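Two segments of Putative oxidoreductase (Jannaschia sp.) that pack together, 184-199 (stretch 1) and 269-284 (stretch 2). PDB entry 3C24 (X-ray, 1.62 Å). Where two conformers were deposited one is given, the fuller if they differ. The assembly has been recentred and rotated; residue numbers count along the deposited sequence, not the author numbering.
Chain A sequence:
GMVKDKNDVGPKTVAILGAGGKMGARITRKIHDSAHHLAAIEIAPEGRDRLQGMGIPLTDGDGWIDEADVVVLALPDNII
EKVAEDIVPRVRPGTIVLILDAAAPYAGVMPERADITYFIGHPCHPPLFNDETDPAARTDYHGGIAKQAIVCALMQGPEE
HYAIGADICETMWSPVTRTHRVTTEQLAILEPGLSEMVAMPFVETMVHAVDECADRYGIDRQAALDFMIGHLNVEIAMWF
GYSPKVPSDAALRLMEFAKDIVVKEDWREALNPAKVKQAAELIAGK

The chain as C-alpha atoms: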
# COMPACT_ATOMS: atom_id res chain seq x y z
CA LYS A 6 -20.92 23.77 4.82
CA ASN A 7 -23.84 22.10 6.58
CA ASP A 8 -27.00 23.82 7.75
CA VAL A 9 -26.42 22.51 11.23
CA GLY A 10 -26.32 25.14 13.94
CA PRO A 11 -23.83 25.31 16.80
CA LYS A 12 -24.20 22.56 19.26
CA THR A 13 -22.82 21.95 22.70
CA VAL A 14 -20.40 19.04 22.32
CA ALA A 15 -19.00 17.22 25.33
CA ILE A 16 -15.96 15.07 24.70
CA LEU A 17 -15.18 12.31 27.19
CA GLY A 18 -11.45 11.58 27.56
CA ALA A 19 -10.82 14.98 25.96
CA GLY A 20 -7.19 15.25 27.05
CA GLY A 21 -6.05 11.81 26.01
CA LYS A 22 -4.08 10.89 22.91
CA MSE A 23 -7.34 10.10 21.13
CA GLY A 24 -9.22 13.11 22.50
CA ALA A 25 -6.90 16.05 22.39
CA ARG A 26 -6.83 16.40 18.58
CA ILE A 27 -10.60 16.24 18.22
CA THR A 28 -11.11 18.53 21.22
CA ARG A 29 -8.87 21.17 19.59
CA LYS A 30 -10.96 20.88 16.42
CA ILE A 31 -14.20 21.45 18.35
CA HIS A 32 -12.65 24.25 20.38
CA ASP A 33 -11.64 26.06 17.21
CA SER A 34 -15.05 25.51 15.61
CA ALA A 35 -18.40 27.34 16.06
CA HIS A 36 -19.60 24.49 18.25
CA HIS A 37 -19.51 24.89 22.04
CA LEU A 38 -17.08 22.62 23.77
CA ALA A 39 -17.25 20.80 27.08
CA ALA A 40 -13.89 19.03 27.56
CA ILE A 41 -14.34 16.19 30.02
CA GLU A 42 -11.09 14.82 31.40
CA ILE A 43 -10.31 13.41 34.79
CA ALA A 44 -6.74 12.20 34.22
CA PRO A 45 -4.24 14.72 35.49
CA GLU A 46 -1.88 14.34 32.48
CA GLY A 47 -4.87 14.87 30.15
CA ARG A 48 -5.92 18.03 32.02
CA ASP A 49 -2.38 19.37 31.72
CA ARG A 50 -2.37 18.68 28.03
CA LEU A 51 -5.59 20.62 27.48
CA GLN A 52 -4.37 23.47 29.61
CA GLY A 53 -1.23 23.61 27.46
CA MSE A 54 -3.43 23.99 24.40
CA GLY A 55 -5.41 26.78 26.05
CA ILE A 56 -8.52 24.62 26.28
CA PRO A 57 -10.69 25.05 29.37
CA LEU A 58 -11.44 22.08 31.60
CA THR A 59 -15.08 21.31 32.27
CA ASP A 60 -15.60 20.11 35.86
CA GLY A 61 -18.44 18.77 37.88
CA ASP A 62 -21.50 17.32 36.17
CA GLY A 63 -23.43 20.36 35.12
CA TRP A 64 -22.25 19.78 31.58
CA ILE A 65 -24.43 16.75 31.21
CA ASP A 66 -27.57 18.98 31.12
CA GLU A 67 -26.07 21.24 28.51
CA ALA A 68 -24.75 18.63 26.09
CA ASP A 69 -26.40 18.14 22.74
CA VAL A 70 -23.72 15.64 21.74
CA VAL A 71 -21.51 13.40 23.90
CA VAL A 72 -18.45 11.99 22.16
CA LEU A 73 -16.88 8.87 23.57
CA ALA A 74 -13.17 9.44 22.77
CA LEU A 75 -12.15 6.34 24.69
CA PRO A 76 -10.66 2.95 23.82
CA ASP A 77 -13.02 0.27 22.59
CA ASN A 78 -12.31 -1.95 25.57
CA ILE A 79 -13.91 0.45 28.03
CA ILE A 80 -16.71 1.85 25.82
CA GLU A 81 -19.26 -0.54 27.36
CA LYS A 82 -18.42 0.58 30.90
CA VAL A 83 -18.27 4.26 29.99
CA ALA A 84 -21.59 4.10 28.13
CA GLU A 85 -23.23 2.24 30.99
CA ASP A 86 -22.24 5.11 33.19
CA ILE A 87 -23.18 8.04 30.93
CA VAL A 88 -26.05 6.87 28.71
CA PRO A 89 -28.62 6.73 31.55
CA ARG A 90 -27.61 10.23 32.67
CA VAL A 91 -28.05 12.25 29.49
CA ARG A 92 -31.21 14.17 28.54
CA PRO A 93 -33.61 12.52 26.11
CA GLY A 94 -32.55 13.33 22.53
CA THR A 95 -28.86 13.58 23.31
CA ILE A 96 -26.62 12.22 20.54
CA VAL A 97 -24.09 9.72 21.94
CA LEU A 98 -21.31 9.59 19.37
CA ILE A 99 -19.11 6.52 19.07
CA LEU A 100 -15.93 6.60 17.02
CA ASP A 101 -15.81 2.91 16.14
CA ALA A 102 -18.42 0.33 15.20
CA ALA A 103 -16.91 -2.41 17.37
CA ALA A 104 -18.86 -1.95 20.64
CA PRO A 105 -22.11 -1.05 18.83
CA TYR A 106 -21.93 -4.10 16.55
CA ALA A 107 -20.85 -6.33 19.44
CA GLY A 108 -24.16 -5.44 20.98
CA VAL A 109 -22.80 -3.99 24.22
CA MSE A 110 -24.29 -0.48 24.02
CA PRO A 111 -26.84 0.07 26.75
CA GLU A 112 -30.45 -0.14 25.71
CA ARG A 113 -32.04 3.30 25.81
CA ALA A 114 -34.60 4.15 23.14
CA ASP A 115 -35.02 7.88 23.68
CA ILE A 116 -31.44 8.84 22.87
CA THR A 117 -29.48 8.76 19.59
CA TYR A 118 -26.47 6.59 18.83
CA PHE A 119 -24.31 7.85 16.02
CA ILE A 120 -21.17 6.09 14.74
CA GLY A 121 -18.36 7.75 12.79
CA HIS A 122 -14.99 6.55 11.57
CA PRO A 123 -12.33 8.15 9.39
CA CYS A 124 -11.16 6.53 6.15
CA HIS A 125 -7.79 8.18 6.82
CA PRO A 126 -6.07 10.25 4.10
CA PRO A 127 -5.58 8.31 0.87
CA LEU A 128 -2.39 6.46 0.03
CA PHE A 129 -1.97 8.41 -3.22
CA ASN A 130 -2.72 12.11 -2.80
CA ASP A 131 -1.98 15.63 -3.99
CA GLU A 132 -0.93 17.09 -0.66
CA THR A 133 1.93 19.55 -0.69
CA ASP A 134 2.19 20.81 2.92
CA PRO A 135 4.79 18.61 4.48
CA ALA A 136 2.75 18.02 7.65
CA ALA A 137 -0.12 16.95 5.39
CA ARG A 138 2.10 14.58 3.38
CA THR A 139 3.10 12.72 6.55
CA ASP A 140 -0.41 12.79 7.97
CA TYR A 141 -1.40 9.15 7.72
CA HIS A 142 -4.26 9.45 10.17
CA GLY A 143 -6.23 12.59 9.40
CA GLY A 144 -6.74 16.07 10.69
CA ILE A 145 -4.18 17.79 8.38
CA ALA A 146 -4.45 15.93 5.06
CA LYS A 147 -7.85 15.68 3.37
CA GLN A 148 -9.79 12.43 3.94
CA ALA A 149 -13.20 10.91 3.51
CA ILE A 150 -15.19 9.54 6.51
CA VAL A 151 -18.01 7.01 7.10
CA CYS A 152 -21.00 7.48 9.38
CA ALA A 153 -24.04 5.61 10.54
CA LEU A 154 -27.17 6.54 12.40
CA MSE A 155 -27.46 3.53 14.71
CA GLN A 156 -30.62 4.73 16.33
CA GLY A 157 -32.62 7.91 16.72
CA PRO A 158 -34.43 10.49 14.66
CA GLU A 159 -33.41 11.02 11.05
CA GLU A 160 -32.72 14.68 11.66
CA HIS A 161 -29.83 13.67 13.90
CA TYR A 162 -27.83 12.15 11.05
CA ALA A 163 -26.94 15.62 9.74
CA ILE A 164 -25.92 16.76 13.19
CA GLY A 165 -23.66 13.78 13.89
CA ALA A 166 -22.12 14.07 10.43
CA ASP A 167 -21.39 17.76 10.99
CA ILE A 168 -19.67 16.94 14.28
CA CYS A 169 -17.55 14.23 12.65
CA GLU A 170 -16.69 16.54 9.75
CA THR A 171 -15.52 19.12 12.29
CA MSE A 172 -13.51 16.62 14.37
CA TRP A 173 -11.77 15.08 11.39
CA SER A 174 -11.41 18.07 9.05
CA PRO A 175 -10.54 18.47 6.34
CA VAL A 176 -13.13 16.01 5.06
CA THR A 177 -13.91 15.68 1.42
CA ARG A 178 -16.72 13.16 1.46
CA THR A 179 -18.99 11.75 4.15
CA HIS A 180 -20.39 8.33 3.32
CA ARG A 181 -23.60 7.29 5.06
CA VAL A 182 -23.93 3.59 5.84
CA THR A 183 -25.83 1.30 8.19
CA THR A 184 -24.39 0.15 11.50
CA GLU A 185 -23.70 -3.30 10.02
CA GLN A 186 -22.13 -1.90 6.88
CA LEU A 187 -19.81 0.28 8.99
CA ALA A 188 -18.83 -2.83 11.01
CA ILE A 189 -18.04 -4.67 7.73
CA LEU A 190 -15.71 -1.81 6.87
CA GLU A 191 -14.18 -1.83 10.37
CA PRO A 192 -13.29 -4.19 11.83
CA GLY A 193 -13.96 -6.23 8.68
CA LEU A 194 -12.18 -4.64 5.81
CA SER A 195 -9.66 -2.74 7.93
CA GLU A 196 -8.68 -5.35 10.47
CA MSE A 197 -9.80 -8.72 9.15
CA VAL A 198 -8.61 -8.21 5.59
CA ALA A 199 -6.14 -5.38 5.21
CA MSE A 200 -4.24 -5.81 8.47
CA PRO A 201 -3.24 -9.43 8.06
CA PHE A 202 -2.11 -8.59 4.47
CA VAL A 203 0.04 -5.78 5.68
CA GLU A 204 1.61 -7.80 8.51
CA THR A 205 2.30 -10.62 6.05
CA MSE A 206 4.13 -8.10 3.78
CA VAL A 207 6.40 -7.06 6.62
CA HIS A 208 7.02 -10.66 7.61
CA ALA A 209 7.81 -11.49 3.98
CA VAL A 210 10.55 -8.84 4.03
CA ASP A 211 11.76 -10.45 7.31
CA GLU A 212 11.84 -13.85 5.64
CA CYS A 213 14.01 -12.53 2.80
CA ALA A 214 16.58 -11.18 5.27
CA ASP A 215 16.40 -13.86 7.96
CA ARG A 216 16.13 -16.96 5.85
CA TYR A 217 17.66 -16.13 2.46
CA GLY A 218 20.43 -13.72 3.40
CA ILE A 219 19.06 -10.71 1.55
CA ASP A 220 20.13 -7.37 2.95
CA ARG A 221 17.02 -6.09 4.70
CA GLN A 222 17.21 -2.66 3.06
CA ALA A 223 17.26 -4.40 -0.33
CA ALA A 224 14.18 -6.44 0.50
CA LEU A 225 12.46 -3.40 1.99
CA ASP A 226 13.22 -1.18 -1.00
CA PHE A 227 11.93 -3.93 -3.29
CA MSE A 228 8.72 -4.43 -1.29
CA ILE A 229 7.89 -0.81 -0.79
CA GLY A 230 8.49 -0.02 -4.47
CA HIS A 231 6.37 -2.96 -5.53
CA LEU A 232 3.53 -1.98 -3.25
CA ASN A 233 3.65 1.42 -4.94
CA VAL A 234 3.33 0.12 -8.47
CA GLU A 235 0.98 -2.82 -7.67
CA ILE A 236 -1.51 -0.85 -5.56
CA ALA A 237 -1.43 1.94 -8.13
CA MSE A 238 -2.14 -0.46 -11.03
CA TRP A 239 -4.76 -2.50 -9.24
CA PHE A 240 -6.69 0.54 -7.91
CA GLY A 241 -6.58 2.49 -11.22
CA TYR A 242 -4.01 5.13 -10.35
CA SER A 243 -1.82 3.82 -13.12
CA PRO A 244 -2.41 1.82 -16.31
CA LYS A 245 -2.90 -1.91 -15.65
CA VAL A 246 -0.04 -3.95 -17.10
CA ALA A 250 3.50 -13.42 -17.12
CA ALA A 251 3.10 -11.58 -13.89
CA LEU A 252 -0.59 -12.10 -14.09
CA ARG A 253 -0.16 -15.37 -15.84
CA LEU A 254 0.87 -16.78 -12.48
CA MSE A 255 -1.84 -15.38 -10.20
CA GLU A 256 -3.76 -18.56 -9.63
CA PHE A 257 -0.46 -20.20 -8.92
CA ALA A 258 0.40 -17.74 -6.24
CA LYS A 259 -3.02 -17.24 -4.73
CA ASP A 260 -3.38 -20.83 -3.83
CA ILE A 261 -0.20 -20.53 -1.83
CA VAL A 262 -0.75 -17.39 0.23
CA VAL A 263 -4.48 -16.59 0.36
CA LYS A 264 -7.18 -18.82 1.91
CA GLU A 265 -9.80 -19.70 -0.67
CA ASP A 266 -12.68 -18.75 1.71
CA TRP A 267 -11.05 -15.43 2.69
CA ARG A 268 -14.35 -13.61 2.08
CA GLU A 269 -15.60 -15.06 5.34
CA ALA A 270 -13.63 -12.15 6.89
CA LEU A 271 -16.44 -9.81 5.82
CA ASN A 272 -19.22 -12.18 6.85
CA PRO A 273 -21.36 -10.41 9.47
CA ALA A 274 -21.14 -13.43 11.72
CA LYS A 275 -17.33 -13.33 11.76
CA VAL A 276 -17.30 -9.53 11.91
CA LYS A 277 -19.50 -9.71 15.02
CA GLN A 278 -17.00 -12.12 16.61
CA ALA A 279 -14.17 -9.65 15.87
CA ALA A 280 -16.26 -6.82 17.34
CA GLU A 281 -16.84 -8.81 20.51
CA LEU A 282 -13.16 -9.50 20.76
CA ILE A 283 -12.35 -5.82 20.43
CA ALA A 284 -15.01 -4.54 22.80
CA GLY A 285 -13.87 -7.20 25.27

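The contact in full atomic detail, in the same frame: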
# COMPACT_ATOMS: atom_id res chain seq x y z
N THR A 184 -25.26 0.61 10.42
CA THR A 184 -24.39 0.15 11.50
C THR A 184 -23.63 -1.11 11.05
O THR A 184 -22.42 -1.20 11.23
CB THR A 184 -25.18 -0.18 12.77
OG1 THR A 184 -25.87 1.00 13.16
CG2 THR A 184 -24.26 -0.65 13.95
N GLU A 185 -24.35 -2.06 10.46
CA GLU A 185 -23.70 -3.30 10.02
C GLU A 185 -22.68 -3.11 8.90
O GLU A 185 -21.59 -3.70 8.88
CB GLU A 185 -24.74 -4.34 9.63
CG GLU A 185 -24.09 -5.66 9.25
CD GLU A 185 -25.11 -6.79 9.11
OE1 GLU A 185 -25.71 -6.91 8.01
OE2 GLU A 185 -25.29 -7.53 10.11
N GLN A 186 -23.04 -2.24 7.96
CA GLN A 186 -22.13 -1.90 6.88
C GLN A 186 -20.86 -1.25 7.43
O GLN A 186 -19.74 -1.59 6.99
CB GLN A 186 -22.81 -0.99 5.86
CG GLN A 186 -23.82 -1.72 4.96
CD GLN A 186 -24.59 -0.79 4.07
OE1 GLN A 186 -24.82 0.36 4.44
NE2 GLN A 186 -25.02 -1.28 2.90
N LEU A 187 -20.99 -0.37 8.43
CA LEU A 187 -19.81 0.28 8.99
C LEU A 187 -18.92 -0.75 9.66
O LEU A 187 -17.70 -0.72 9.53
CB LEU A 187 -20.18 1.34 10.01
CG LEU A 187 -19.27 2.58 10.01
CD1 LEU A 187 -19.90 3.62 10.91
CD2 LEU A 187 -17.84 2.33 10.42
N ALA A 188 -19.55 -1.73 10.33
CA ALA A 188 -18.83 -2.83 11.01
C ALA A 188 -18.07 -3.70 9.99
O ALA A 188 -16.95 -4.11 10.22
CB ALA A 188 -19.76 -3.69 11.86
N ILE A 189 -18.69 -3.92 8.84
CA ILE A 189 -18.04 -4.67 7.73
C ILE A 189 -16.79 -3.96 7.26
O ILE A 189 -15.78 -4.58 6.90
CB ILE A 189 -19.05 -4.94 6.56
CG1 ILE A 189 -20.14 -5.92 7.03
CG2 ILE A 189 -18.31 -5.49 5.30
CD1 ILE A 189 -21.34 -6.08 6.06
N LEU A 190 -16.87 -2.63 7.26
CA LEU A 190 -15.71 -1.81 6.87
C LEU A 190 -14.64 -1.88 7.96
O LEU A 190 -13.46 -2.06 7.68
CB LEU A 190 -16.12 -0.38 6.55
CG LEU A 190 -16.97 -0.15 5.31
CD1 LEU A 190 -17.36 1.34 5.18
CD2 LEU A 190 -16.25 -0.60 4.04
N GLU A 191 -15.07 -1.72 9.21
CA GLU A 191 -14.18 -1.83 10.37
C GLU A 191 -15.00 -2.39 11.53
O GLU A 191 -15.91 -1.76 11.96
CB GLU A 191 -13.56 -0.48 10.70
CG GLU A 191 -14.51 0.58 11.09
CD GLU A 191 -14.72 0.70 12.61
OE1 GLU A 191 -14.00 0.07 13.42
OE2 GLU A 191 -15.61 1.46 12.96
N PRO A 192 -14.59 -3.54 12.07
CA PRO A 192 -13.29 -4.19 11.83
C PRO A 192 -13.07 -5.10 10.62
O PRO A 192 -11.96 -5.56 10.40
CB PRO A 192 -13.11 -5.01 13.12
CG PRO A 192 -14.56 -5.41 13.46
CD PRO A 192 -15.35 -4.20 13.15
N GLY A 193 -14.08 -5.30 9.79
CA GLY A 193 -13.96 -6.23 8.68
C GLY A 193 -12.89 -5.96 7.66
O GLY A 193 -11.84 -6.61 7.61
N LEU A 194 -13.11 -4.93 6.88
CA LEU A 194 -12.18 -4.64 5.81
C LEU A 194 -10.84 -4.18 6.37
O LEU A 194 -9.78 -4.63 5.95
CB LEU A 194 -12.83 -3.63 4.84
CG LEU A 194 -12.29 -3.43 3.45
CD1 LEU A 194 -12.45 -4.73 2.63
CD2 LEU A 194 -13.04 -2.18 2.86
N SER A 195 -10.87 -3.35 7.41
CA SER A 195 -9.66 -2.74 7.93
C SER A 195 -8.79 -3.70 8.72
O SER A 195 -7.54 -3.76 8.57
CB SER A 195 -10.00 -1.52 8.83
OG SER A 195 -10.66 -1.86 10.00
N GLU A 196 -9.43 -4.49 9.56
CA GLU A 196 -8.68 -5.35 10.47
C GLU A 196 -8.67 -6.82 10.21
O GLU A 196 -7.74 -7.51 10.63
CB GLU A 196 -9.14 -5.11 11.88
CG GLU A 196 -9.05 -3.62 12.18
CD GLU A 196 -9.65 -3.28 13.51
OE1 GLU A 196 -10.78 -2.75 13.52
OE2 GLU A 196 -9.01 -3.58 14.53
N MSE A 197 -9.68 -7.29 9.49
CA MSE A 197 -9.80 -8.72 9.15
C MSE A 197 -9.21 -9.03 7.80
O MSE A 197 -8.81 -10.16 7.54
CB MSE A 197 -11.26 -9.18 9.17
CG MSE A 197 -11.92 -9.19 10.53
SE MSE A 197 -11.23 -10.53 11.78
CE MSE A 197 -11.63 -12.12 10.76
N VAL A 198 -9.14 -8.03 6.96
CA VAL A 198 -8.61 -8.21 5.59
C VAL A 198 -7.32 -7.48 5.40
O VAL A 198 -6.28 -8.10 5.17
CB VAL A 198 -9.59 -7.79 4.48
CG1 VAL A 198 -8.97 -8.01 3.10
CG2 VAL A 198 -10.91 -8.57 4.60
N ALA A 199 -7.36 -6.16 5.50
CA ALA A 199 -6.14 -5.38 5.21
C ALA A 199 -5.00 -5.63 6.18
O ALA A 199 -3.84 -5.80 5.78
CB ALA A 199 -6.44 -3.86 5.15
N GLU A 269 -14.93 -14.83 4.06
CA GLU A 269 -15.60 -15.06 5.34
C GLU A 269 -15.22 -13.95 6.32
O GLU A 269 -15.91 -13.72 7.31
CB GLU A 269 -15.23 -16.44 5.89
CG GLU A 269 -15.91 -16.86 7.19
CD GLU A 269 -17.41 -17.06 7.03
OE1 GLU A 269 -17.91 -17.07 5.89
OE2 GLU A 269 -18.08 -17.22 8.07
N ALA A 270 -14.10 -13.27 6.04
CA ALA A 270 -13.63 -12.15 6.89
C ALA A 270 -14.59 -10.98 6.94
O ALA A 270 -14.48 -10.13 7.84
CB ALA A 270 -12.24 -11.61 6.42
N LEU A 271 -15.46 -10.91 5.95
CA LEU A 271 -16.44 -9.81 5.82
C LEU A 271 -17.83 -10.30 6.13
O LEU A 271 -18.77 -9.53 6.09
CB LEU A 271 -16.37 -9.17 4.42
CG LEU A 271 -15.02 -8.58 3.99
CD1 LEU A 271 -15.09 -8.16 2.56
CD2 LEU A 271 -14.59 -7.41 4.94
N ASN A 272 -17.93 -11.58 6.44
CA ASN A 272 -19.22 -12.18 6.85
C ASN A 272 -19.68 -11.58 8.17
O ASN A 272 -18.92 -11.49 9.12
CB ASN A 272 -19.10 -13.67 6.98
CG ASN A 272 -20.41 -14.31 7.18
OD1 ASN A 272 -21.09 -14.04 8.16
ND2 ASN A 272 -20.79 -15.17 6.24
N PRO A 273 -20.90 -11.05 8.23
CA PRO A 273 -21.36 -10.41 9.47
C PRO A 273 -21.18 -11.25 10.71
O PRO A 273 -20.93 -10.73 11.79
CB PRO A 273 -22.84 -10.19 9.18
CG PRO A 273 -22.88 -9.93 7.72
CD PRO A 273 -21.83 -10.80 7.12
N ALA A 274 -21.28 -12.56 10.57
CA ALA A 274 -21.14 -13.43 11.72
C ALA A 274 -19.70 -13.40 12.27
O ALA A 274 -19.47 -13.37 13.48
CB ALA A 274 -21.60 -14.86 11.39
N LYS A 275 -18.73 -13.37 11.37
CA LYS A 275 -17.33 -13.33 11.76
C LYS A 275 -16.96 -11.92 12.23
O LYS A 275 -16.18 -11.72 13.15
CB LYS A 275 -16.39 -13.72 10.62
CG LYS A 275 -16.39 -15.21 10.28
CD LYS A 275 -15.90 -16.08 11.43
N VAL A 276 -17.54 -10.94 11.56
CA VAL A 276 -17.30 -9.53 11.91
C VAL A 276 -17.80 -9.29 13.33
O VAL A 276 -17.15 -8.57 14.13
CB VAL A 276 -17.94 -8.57 10.89
CG1 VAL A 276 -17.86 -7.06 11.30
CG2 VAL A 276 -17.29 -8.76 9.48
N LYS A 277 -18.96 -9.85 13.65
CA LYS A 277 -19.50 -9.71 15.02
C LYS A 277 -18.57 -10.36 16.06
O LYS A 277 -18.38 -9.84 17.15
CB LYS A 277 -20.90 -10.28 15.16
CG LYS A 277 -21.51 -9.90 16.50
CD LYS A 277 -22.95 -10.23 16.63
CE LYS A 277 -23.42 -9.77 18.03
NZ LYS A 277 -24.50 -10.61 18.55
N GLN A 278 -17.97 -11.48 15.70
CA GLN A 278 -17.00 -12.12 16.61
C GLN A 278 -15.79 -11.22 16.84
O GLN A 278 -15.30 -11.14 17.96
CB GLN A 278 -16.55 -13.48 16.08
CG GLN A 278 -17.65 -14.47 16.12
CD GLN A 278 -17.31 -15.77 15.39
OE1 GLN A 278 -16.20 -15.95 14.96
NE2 GLN A 278 -18.28 -16.65 15.25
N ALA A 279 -15.32 -10.57 15.78
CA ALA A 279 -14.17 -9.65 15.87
C ALA A 279 -14.54 -8.46 16.76
O ALA A 279 -13.77 -8.02 17.63
CB ALA A 279 -13.74 -9.19 14.51
N ALA A 280 -15.76 -7.97 16.57
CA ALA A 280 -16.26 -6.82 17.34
C ALA A 280 -16.31 -7.15 18.84
O ALA A 280 -15.90 -6.38 19.70
CB ALA A 280 -17.64 -6.36 16.80
N GLU A 281 -16.76 -8.36 19.14
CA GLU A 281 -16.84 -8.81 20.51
C GLU A 281 -15.44 -8.90 21.12
O GLU A 281 -15.18 -8.54 22.27
CB GLU A 281 -17.58 -10.15 20.55
CG GLU A 281 -19.04 -10.00 20.25
CD GLU A 281 -19.70 -11.31 19.93
OE1 GLU A 281 -18.96 -12.30 19.76
OE2 GLU A 281 -20.94 -11.34 19.81
N LEU A 282 -14.51 -9.34 20.30
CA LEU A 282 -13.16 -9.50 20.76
C LEU A 282 -12.59 -8.14 21.15
O LEU A 282 -11.99 -7.95 22.23
CB LEU A 282 -12.34 -10.16 19.63
CG LEU A 282 -11.00 -10.79 19.84
CD1 LEU A 282 -11.06 -11.79 20.98
CD2 LEU A 282 -10.62 -11.48 18.52
N ILE A 283 -12.86 -7.17 20.28
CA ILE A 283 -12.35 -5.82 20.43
C ILE A 283 -12.97 -5.07 21.60
O ILE A 283 -12.29 -4.32 22.31
CB ILE A 283 -12.59 -5.01 19.14
CG1 ILE A 283 -11.69 -5.57 18.03
CG2 ILE A 283 -12.28 -3.51 19.33
CD1 ILE A 283 -12.06 -5.15 16.57
N ALA A 284 -14.27 -5.26 21.76
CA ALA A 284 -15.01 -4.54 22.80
C ALA A 284 -14.76 -5.21 24.15
O ALA A 284 -15.02 -4.66 25.22
CB ALA A 284 -16.51 -4.46 22.45

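The two stretches meet by shape rather than by polar pairing: no hydrogen bond crosses between them, and the 684 Å² of buried surface, summed over both sides, is held by apolar contacts. The helices, 184-199 and 273-284, cross steeply, at 79° between their N-to-C directions, with a closest axial approach of 9.0 Å.

Two reciprocal knobs define the fit. P192 projects toward stretch 2 and seats its ring in a hollow formed by V276, A279, A280 and I283. The evidence is a ring of short distances: P192 CB to I283 CD1 is 3.6 Å, P192 CG to A279 CB 4.0 Å, and P192 CD to V276 CG1 4.2 Å. With only methyl side chains on A279 and A280, the hollow is open down to the backbone, and P192 CG comes within 4.2 Å of A280 N. V276 fills the complementary hollow among A188, I189, P192 and G193. Its CG1 lies 3.3 Å from A188 O and 3.9 Å from A188 CB, while V276 CG2 faces G193 CA at 4.3 Å.

The backbone of stretch 1 helps shape this hollow. A cis peptide bond precedes P192, and the helix is kinked there, since the proline nitrogen makes no bond to the preceding turn; a wider pi-type turn spans the region. G193 then presents bare main chain. An ideal CB on it would lie 3.3 Å from L271 CD2, a tight approach, and would clash with I189 O of its own helix at 2.0 Å.

L271 exploits that open surface. Its CA-to-CB bond runs sideways, but with chi1 at m and chi2 at t its end comes nearer, bringing CD2 to 3.5 Å from both G193 C and L194 N and to 3.6 Å from I189 O. The same CD2 is bordered by L194 CD1 at 4.1 Å and V198 CG2 at 3.9 Å. The backbones also come close here, the G193 and L271 CA atoms being 5.2 Å apart.

A270 points toward stretch 1 between two neighbours, its CB 3.8 Å from both M197 CB and V198 CG2. The selenomethionine M197, in an m, m, m conformation, extends the packing onto the helix, placing SE 3.9 Å from A279 CB. This close fit has a polar cost: A270 O, 3.6 Å from M197 CB, is buried without a partner in the model.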